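Local coordinates for inositol monophosphatase family protein (Staphylococcus aureus subsp. aureus MSSA476, PDB 4I3Y) that probably hydrolyses inositol monophosphates to inositol and phosphate with the help of magnesium ions, a reaction that lithium inhibits, at residues Q14-I19 and L123-D128; I87-I92 and Y115-K120; D160-F165 and G201-H206. One frame throughout, in Å; residues are numbered along the deposited sequence.

Interaction 1 of 3, residues Q14-I19 and L123-D128; sequences QIDKLI and LSYVYD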
# COMPACT_ATOMS: atom_id res chain seq x y z
N GLN A 14 32.74 -6.53 -0.32
CA GLN A 14 32.69 -8.00 -0.15
C GLN A 14 31.63 -8.45 0.84
O GLN A 14 30.96 -9.48 0.68
CB GLN A 14 34.02 -8.56 0.34
CG GLN A 14 35.12 -8.39 -0.70
CD GLN A 14 36.47 -8.84 -0.15
OE1 GLN A 14 37.15 -9.65 -0.79
NE2 GLN A 14 36.85 -8.34 1.01
N ILE A 15 31.48 -7.68 1.89
CA ILE A 15 30.39 -8.04 2.80
C ILE A 15 29.05 -7.84 2.06
O ILE A 15 28.17 -8.72 2.08
CB ILE A 15 30.45 -7.24 4.11
CG1 ILE A 15 31.88 -7.36 4.79
CG2 ILE A 15 29.28 -7.67 4.99
CD1 ILE A 15 32.14 -6.41 5.98
N ASP A 16 28.89 -6.69 1.42
CA ASP A 16 27.62 -6.44 0.70
C ASP A 16 27.29 -7.56 -0.29
O ASP A 16 26.12 -8.02 -0.37
CB ASP A 16 27.64 -5.08 -0.01
CG ASP A 16 26.33 -4.77 -0.67
OD1 ASP A 16 25.27 -4.73 0.02
OD2 ASP A 16 26.36 -4.56 -1.88
N LYS A 17 28.33 -8.00 -1.03
CA LYS A 17 28.18 -9.11 -1.97
C LYS A 17 27.65 -10.36 -1.27
O LYS A 17 26.68 -11.00 -1.75
CB LYS A 17 29.52 -9.40 -2.66
CG LYS A 17 29.47 -10.66 -3.53
CD LYS A 17 30.45 -10.53 -4.70
CE LYS A 17 30.75 -11.85 -5.39
NZ LYS A 17 30.16 -11.81 -6.75
N LEU A 18 28.25 -10.72 -0.12
CA LEU A 18 27.70 -11.90 0.66
C LEU A 18 26.22 -11.72 1.08
O LEU A 18 25.42 -12.66 1.00
CB LEU A 18 28.51 -12.19 1.90
CG LEU A 18 29.63 -13.25 1.99
CD1 LEU A 18 29.89 -13.91 0.66
CD2 LEU A 18 30.88 -12.71 2.70
N ILE A 19 25.89 -10.54 1.58
CA ILE A 19 24.53 -10.34 2.13
C ILE A 19 23.52 -10.36 0.96
O ILE A 19 22.51 -11.11 1.02
CB ILE A 19 24.41 -9.00 2.88
CG1 ILE A 19 25.30 -8.96 4.13
CG2 ILE A 19 22.97 -8.79 3.33
CD1 ILE A 19 24.83 -9.94 5.19
N LEU A 123 26.21 -0.96 6.69
CA LEU A 123 25.38 -1.66 5.65
C LEU A 123 23.93 -1.76 6.14
O LEU A 123 23.68 -2.04 7.32
CB LEU A 123 25.89 -3.06 5.33
CG LEU A 123 27.31 -3.24 4.80
CD1 LEU A 123 27.66 -4.74 4.79
CD2 LEU A 123 27.53 -2.60 3.43
N SER A 124 22.99 -1.48 5.25
CA SER A 124 21.54 -1.60 5.56
C SER A 124 20.76 -2.22 4.43
O SER A 124 21.09 -1.99 3.28
CB SER A 124 20.95 -0.24 5.88
OG SER A 124 21.59 0.27 7.03
N TYR A 125 19.72 -2.99 4.76
CA TYR A 125 18.97 -3.72 3.78
C TYR A 125 17.50 -3.74 4.16
O TYR A 125 17.19 -4.07 5.32
CB TYR A 125 19.45 -5.20 3.71
CG TYR A 125 20.91 -5.30 3.33
CD1 TYR A 125 21.31 -5.22 1.99
CD2 TYR A 125 21.89 -5.36 4.32
CE1 TYR A 125 22.66 -5.24 1.65
CE2 TYR A 125 23.22 -5.33 4.02
CZ TYR A 125 23.60 -5.31 2.68
OH TYR A 125 24.91 -5.35 2.41
N VAL A 126 16.64 -3.44 3.17
CA VAL A 126 15.19 -3.63 3.24
C VAL A 126 14.75 -4.40 2.00
O VAL A 126 14.73 -3.86 0.88
CB VAL A 126 14.37 -2.34 3.38
CG1 VAL A 126 12.88 -2.70 3.51
CG2 VAL A 126 14.82 -1.53 4.62
N TYR A 127 14.41 -5.67 2.21
CA TYR A 127 14.06 -6.51 1.06
C TYR A 127 12.58 -6.63 0.96
O TYR A 127 11.96 -7.43 1.73
CB TYR A 127 14.69 -7.94 1.14
CG TYR A 127 14.53 -8.76 -0.13
CD1 TYR A 127 14.29 -8.15 -1.38
CD2 TYR A 127 14.64 -10.17 -0.10
CE1 TYR A 127 14.14 -8.90 -2.53
CE2 TYR A 127 14.47 -10.96 -1.25
CZ TYR A 127 14.23 -10.31 -2.44
OH TYR A 127 14.09 -11.06 -3.55
N ASP A 128 12.01 -5.90 -0.00
CA ASP A 128 10.59 -6.03 -0.32
C ASP A 128 10.43 -7.28 -1.16
O ASP A 128 10.54 -7.23 -2.39
CB ASP A 128 10.17 -4.79 -1.08
CG ASP A 128 8.71 -4.79 -1.51
OD1 ASP A 128 8.04 -5.79 -1.46
OD2 ASP A 128 8.27 -3.75 -1.95
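The phenol ring of Tyr-125 meets helix segment 14-19 in two ways, one of its faces taking a methyl group and its edge a carboxylate. Over the face sits Ile-19, whose CG2 lies above the centre of the ring, 3.6 Å from the centroid, a CH-pi contact. That methyl points away from the backbone N of its own residue, which aims it from the helix at the ring. At the edge, Asp-16 OD1 lies in the ring plane and accepts from the Tyr-125 OH at a very short 2.5 Å. The carboxylate of Asp-16 is nearly coplanar with the ring, the planes 11° apart, and reaches it with CG anti to the backbone N (chi1 -176°). Its other oxygen, OD2, forms a salt bridge with Lys-136 of strand 133-138, so this buried carboxylate has a partner for each oxygen and would probably stay ionised.

Beside this pair, Ile-15 CG2 presses on Leu-123 CD1 at 3.4 Å, tighter than ordinary van der Waals contact. Helix 51-67 adds Phe-60 and Phe-63 against Ile-19. The axis of helix segment 14-19 passes 10.0 Å from that of strand segment 123-128, their directions 21° apart, the usual geometry of a helix layered on a beta-sheet, here in the alternating alpha/beta layers of the inositol monophosphatase fold.

Interaction 2 of 3, residues I87-I92 and Y115-K120; sequences INHLWI and YFYEGK
Strand segments 89-91 and 115-117 run antiparallel, and Leu-90 and Phe-116 are their hydrogen-bonded pair, Leu-90 N giving to Phe-116 O at 2.9 Å and Phe-116 N returning to Leu-90 O at 2.8 Å. Beyond the strand end, Glu-118 N donates to Asn-88 O at 2.6 Å, and a water accepts from Gly-119 N and probably donates to Ile-87 O.

These strands belong to the large mixed sheet of the inositol monophosphatase fold, and a type I' turn from Tyr-117 to Lys-120 makes the hairpin to the next strand, 120-128.

Among the side-chain polar contacts, His-89 ND1 and Tyr-115 OH share a hydrogen bond of 2.8 Å, each lying in the plane of the other's ring. Trp-91 NE1 is bonded instead to His-71, whose ring also stacks on His-89.

Aromatic and apolar packing covers both faces. Tyr-115 CB stands over the six-membered ring of Trp-91, 3.4 Å from its centroid and 5° off the normal; the Tyr-115 ring, swung to the carbonyl side of its own backbone (chi1 167°), continues toward His-89. Tyr-117 CE1 touches His-89 CE1 at 3.3 Å. On the face of Leu-90 and Phe-116, Ile-92 CD1 meets Phe-116 CE2 at 3.8 Å.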
# COMPACT_ATOMS: atom_id res chain seq x y z
N ILE A 87 29.68 -3.44 21.48
CA ILE A 87 29.77 -4.55 20.52
C ILE A 87 30.41 -4.09 19.19
O ILE A 87 29.98 -3.10 18.59
CB ILE A 87 28.39 -5.26 20.35
CG1 ILE A 87 28.51 -6.48 19.44
CG2 ILE A 87 27.31 -4.25 19.94
CD1 ILE A 87 29.38 -7.57 20.00
N ASN A 88 31.49 -4.76 18.76
CA ASN A 88 32.29 -4.24 17.64
C ASN A 88 31.56 -4.41 16.30
O ASN A 88 31.41 -3.46 15.52
CB ASN A 88 33.72 -4.86 17.61
CG ASN A 88 34.69 -4.11 18.53
OD1 ASN A 88 35.51 -4.70 19.21
ND2 ASN A 88 34.59 -2.78 18.55
N HIS A 89 31.08 -5.63 16.09
CA HIS A 89 30.38 -6.06 14.86
C HIS A 89 28.97 -6.51 15.20
O HIS A 89 28.77 -7.57 15.76
CB HIS A 89 31.16 -7.19 14.15
CG HIS A 89 32.55 -6.79 13.77
ND1 HIS A 89 32.82 -5.86 12.79
CD2 HIS A 89 33.76 -7.17 14.26
CE1 HIS A 89 34.12 -5.70 12.67
NE2 HIS A 89 34.72 -6.49 13.55
N LEU A 90 27.99 -5.69 14.84
CA LEU A 90 26.62 -6.03 15.21
C LEU A 90 25.66 -5.96 14.04
O LEU A 90 25.60 -4.94 13.34
CB LEU A 90 26.12 -5.04 16.23
CG LEU A 90 24.66 -5.30 16.63
CD1 LEU A 90 24.36 -6.62 17.31
CD2 LEU A 90 24.18 -4.12 17.45
N TRP A 91 24.90 -7.03 13.87
CA TRP A 91 23.80 -7.11 12.92
C TRP A 91 22.45 -6.97 13.64
O TRP A 91 22.19 -7.68 14.61
CB TRP A 91 23.84 -8.46 12.17
CG TRP A 91 25.04 -8.49 11.24
CD1 TRP A 91 26.34 -8.83 11.57
CD2 TRP A 91 25.09 -8.06 9.86
NE1 TRP A 91 27.19 -8.69 10.46
CE2 TRP A 91 26.45 -8.23 9.40
CE3 TRP A 91 24.12 -7.60 8.96
CZ2 TRP A 91 26.85 -7.94 8.07
CZ3 TRP A 91 24.51 -7.31 7.65
CH2 TRP A 91 25.89 -7.47 7.21
N ILE A 92 21.59 -6.07 13.15
CA ILE A 92 20.23 -6.07 13.69
C ILE A 92 19.29 -6.61 12.62
O ILE A 92 19.40 -6.24 11.43
CB ILE A 92 19.81 -4.68 14.14
CG1 ILE A 92 20.79 -4.18 15.20
CG2 ILE A 92 18.34 -4.73 14.62
CD1 ILE A 92 20.36 -2.87 15.87
N TYR A 115 23.94 -3.58 9.63
CA TYR A 115 25.23 -3.84 10.21
C TYR A 115 25.86 -2.54 10.77
O TYR A 115 26.01 -1.51 10.07
CB TYR A 115 26.15 -4.48 9.16
CG TYR A 115 27.62 -4.53 9.53
CD1 TYR A 115 28.06 -5.29 10.62
CD2 TYR A 115 28.60 -3.82 8.75
CE1 TYR A 115 29.44 -5.37 10.95
CE2 TYR A 115 29.98 -3.88 9.06
CZ TYR A 115 30.41 -4.66 10.15
OH TYR A 115 31.76 -4.71 10.49
N PHE A 116 26.30 -2.64 12.00
CA PHE A 116 26.84 -1.52 12.73
C PHE A 116 28.25 -1.92 13.16
O PHE A 116 28.45 -3.00 13.73
CB PHE A 116 26.00 -1.23 14.01
CG PHE A 116 24.62 -0.74 13.72
CD1 PHE A 116 24.37 0.64 13.64
CD2 PHE A 116 23.61 -1.63 13.45
CE1 PHE A 116 23.12 1.11 13.33
CE2 PHE A 116 22.33 -1.16 13.14
CZ PHE A 116 22.09 0.20 13.07
N TYR A 117 29.18 -1.04 12.86
CA TYR A 117 30.59 -1.29 13.18
C TYR A 117 30.99 -0.31 14.29
O TYR A 117 31.00 0.91 14.05
CB TYR A 117 31.49 -1.14 11.94
CG TYR A 117 32.98 -1.21 12.31
CD1 TYR A 117 33.53 -2.39 12.80
CD2 TYR A 117 33.81 -0.07 12.22
CE1 TYR A 117 34.86 -2.47 13.15
CE2 TYR A 117 35.16 -0.14 12.59
CZ TYR A 117 35.66 -1.35 13.07
OH TYR A 117 36.98 -1.49 13.44
N GLU A 118 31.28 -0.82 15.49
CA GLU A 118 31.53 0.05 16.66
C GLU A 118 30.46 1.11 16.71
O GLU A 118 30.76 2.32 16.68
CB GLU A 118 32.91 0.70 16.63
CG GLU A 118 34.01 -0.32 16.45
CD GLU A 118 35.40 0.27 16.52
OE1 GLU A 118 35.62 1.47 16.21
OE2 GLU A 118 36.28 -0.50 16.91
N GLY A 119 29.22 0.65 16.70
CA GLY A 119 28.05 1.54 16.69
C GLY A 119 27.73 2.47 15.50
O GLY A 119 26.77 3.24 15.57
N LYS A 120 28.50 2.41 14.41
CA LYS A 120 28.23 3.25 13.25
C LYS A 120 27.61 2.38 12.13
O LYS A 120 28.13 1.29 11.80
CB LYS A 120 29.48 3.99 12.76
CG LYS A 120 29.27 4.80 11.49
CD LYS A 120 30.29 5.92 11.33
CE LYS A 120 31.62 5.41 10.87
NZ LYS A 120 32.37 6.45 10.08
O HOH W 1 28.53 -2.05 16.35

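Interaction 3 of 3, residues D160-F165 and G201-H206; sequences DAIISF and GQFGAH
Residues 161-165 and 202-206 run roughly parallel, their end-to-end directions 37° apart. Gly-204 N donates to Ile-162 O at 2.8 Å, and Ser-164 N to Ala-205 O at 3.1 Å. Ser-164 pairs with His-206 as a parallel bridge. Before the bridge, a water joins the two segments, accepting from Ile-162 N and donating to Gln-202 O. Gly-204 CA lies 3.7 Å from Ala-161 CB, the backbone of one segment packed directly on the methyl of the other.

Among the side chains, the ring of Phe-203 is met by two neighbours of the opposing segment: Ile-162 CG2 reaches CD1 at 3.6 Å, and Ser-164 CB reaches CD2 at 3.5 Å. These two contacts, together with Asp-194 and Arg-197 of helix 191-200, pack round the ring. His-206 ND1 donates to Ser-164 OG at 2.9 Å, the hydroxyl standing 23° out of the imidazole plane. With chi1 at 152°, Ser-164 holds OG beside its carbonyl carbon; the hydroxyl is also hydrogen-bonded to Asp-194 OD1 of helix 191-200, its strongest polar partner, and so links the histidine to the helix.

At the Gln-202 end the contact reaches the dimer interface, where NE2 bonds Glu-107 of the second subunit. Helix 191-200, closed at Gly-201 by a Schellman motif, carries the chain from edge strand 184-185 past 162-164 to 205-208, a beta-alpha-beta crossover that leaves 162-164 in the middle of three parallel strands, here in the smaller mixed sheet of the inositol monophosphatase fold.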
# COMPACT_ATOMS: atom_id res chain seq x y z
N ASP A 160 1.84 19.39 0.94
CA ASP A 160 1.99 18.80 -0.38
C ASP A 160 2.31 17.30 -0.33
O ASP A 160 2.64 16.69 -1.38
CB ASP A 160 3.09 19.52 -1.14
CG ASP A 160 2.79 20.99 -1.30
OD1 ASP A 160 1.64 21.29 -1.63
OD2 ASP A 160 3.69 21.84 -1.06
N ALA A 161 2.24 16.69 0.85
CA ALA A 161 2.86 15.36 0.97
C ALA A 161 1.93 14.35 1.61
O ALA A 161 1.10 14.74 2.42
CB ALA A 161 4.16 15.45 1.77
N ILE A 162 2.09 13.08 1.24
CA ILE A 162 1.29 12.02 1.84
C ILE A 162 1.97 11.61 3.13
O ILE A 162 3.16 11.49 3.17
CB ILE A 162 1.14 10.78 0.89
CG1 ILE A 162 0.29 11.19 -0.33
CG2 ILE A 162 0.57 9.57 1.63
CD1 ILE A 162 0.31 10.16 -1.45
N ILE A 163 1.22 11.42 4.21
CA ILE A 163 1.89 10.86 5.39
C ILE A 163 1.33 9.56 5.81
O ILE A 163 0.20 9.21 5.44
CB ILE A 163 1.91 11.77 6.62
CG1 ILE A 163 0.52 12.21 7.04
CG2 ILE A 163 2.83 12.95 6.38
CD1 ILE A 163 0.72 12.94 8.37
N SER A 164 2.12 8.85 6.61
CA SER A 164 1.80 7.50 6.99
C SER A 164 2.11 7.28 8.47
O SER A 164 3.17 7.72 9.00
CB SER A 164 2.68 6.59 6.11
OG SER A 164 2.99 5.36 6.69
N PHE A 165 1.19 6.61 9.16
CA PHE A 165 1.35 6.34 10.58
C PHE A 165 0.20 5.44 10.97
O PHE A 165 -0.78 5.29 10.19
CB PHE A 165 1.34 7.65 11.42
CG PHE A 165 0.08 8.48 11.27
CD1 PHE A 165 -1.03 8.27 12.10
CD2 PHE A 165 0.01 9.50 10.32
CE1 PHE A 165 -2.20 9.03 11.96
CE2 PHE A 165 -1.16 10.26 10.17
CZ PHE A 165 -2.27 10.00 10.97
N GLY A 201 10.67 9.49 -1.67
CA GLY A 201 9.97 10.78 -1.86
C GLY A 201 8.48 10.67 -2.23
O GLY A 201 7.86 11.68 -2.58
N GLN A 202 7.91 9.44 -2.14
CA GLN A 202 6.45 9.13 -2.30
C GLN A 202 5.60 9.56 -1.06
O GLN A 202 4.49 10.04 -1.24
CB GLN A 202 6.23 7.60 -2.53
CG GLN A 202 7.07 7.07 -3.70
CD GLN A 202 6.99 5.56 -3.74
OE1 GLN A 202 7.45 4.90 -2.80
NE2 GLN A 202 6.38 5.00 -4.79
N PHE A 203 6.14 9.42 0.15
CA PHE A 203 5.53 9.95 1.39
C PHE A 203 6.45 11.07 1.92
O PHE A 203 7.66 11.00 1.74
CB PHE A 203 5.49 8.82 2.46
CG PHE A 203 4.52 7.69 2.15
CD1 PHE A 203 3.64 7.78 1.09
CD2 PHE A 203 4.41 6.61 3.04
CE1 PHE A 203 2.72 6.72 0.83
CE2 PHE A 203 3.52 5.58 2.81
CZ PHE A 203 2.67 5.62 1.69
N GLY A 204 5.84 12.07 2.58
CA GLY A 204 6.58 13.10 3.33
C GLY A 204 7.18 12.56 4.59
O GLY A 204 8.30 12.97 4.94
N ALA A 205 6.50 11.63 5.26
CA ALA A 205 6.97 11.18 6.57
C ALA A 205 6.25 9.90 6.95
O ALA A 205 5.16 9.62 6.43
CB ALA A 205 6.80 12.29 7.65
N HIS A 206 6.91 9.09 7.79
CA HIS A 206 6.33 7.91 8.39
C HIS A 206 6.62 8.00 9.87
O HIS A 206 7.75 8.31 10.31
CB HIS A 206 6.89 6.56 7.84
CG HIS A 206 6.40 5.36 8.61
ND1 HIS A 206 5.07 5.00 8.64
CD2 HIS A 206 7.06 4.41 9.33
CE1 HIS A 206 4.92 3.92 9.40
NE2 HIS A 206 6.11 3.55 9.84
O HOH W 2 3.84 12.51 -0.77

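How the interactions relate
Interactions 1 and 2 adjoin, their centres about 14 Å apart, whereas the centre of interaction 3 is about 26 and 30 Å from those of interactions 1 and 2. Strands 110-117 and 120-128 are consecutive neighbours in the large mixed sheet, and Trp-91 reaches from interaction 2 to Ile-15, Ile-19 and Leu-123 of interaction 1, so helix 12-35, part of interaction 1, also packs on Trp-91 of interaction 2. Along the chain, both segments of interaction 2 fall between those of interaction 1; interaction 3 follows in a separate sheet, across the chain's centre from interaction 2. The contacts therefore sample two sheets of one layered fold, with interaction 3 also bordering the second subunit.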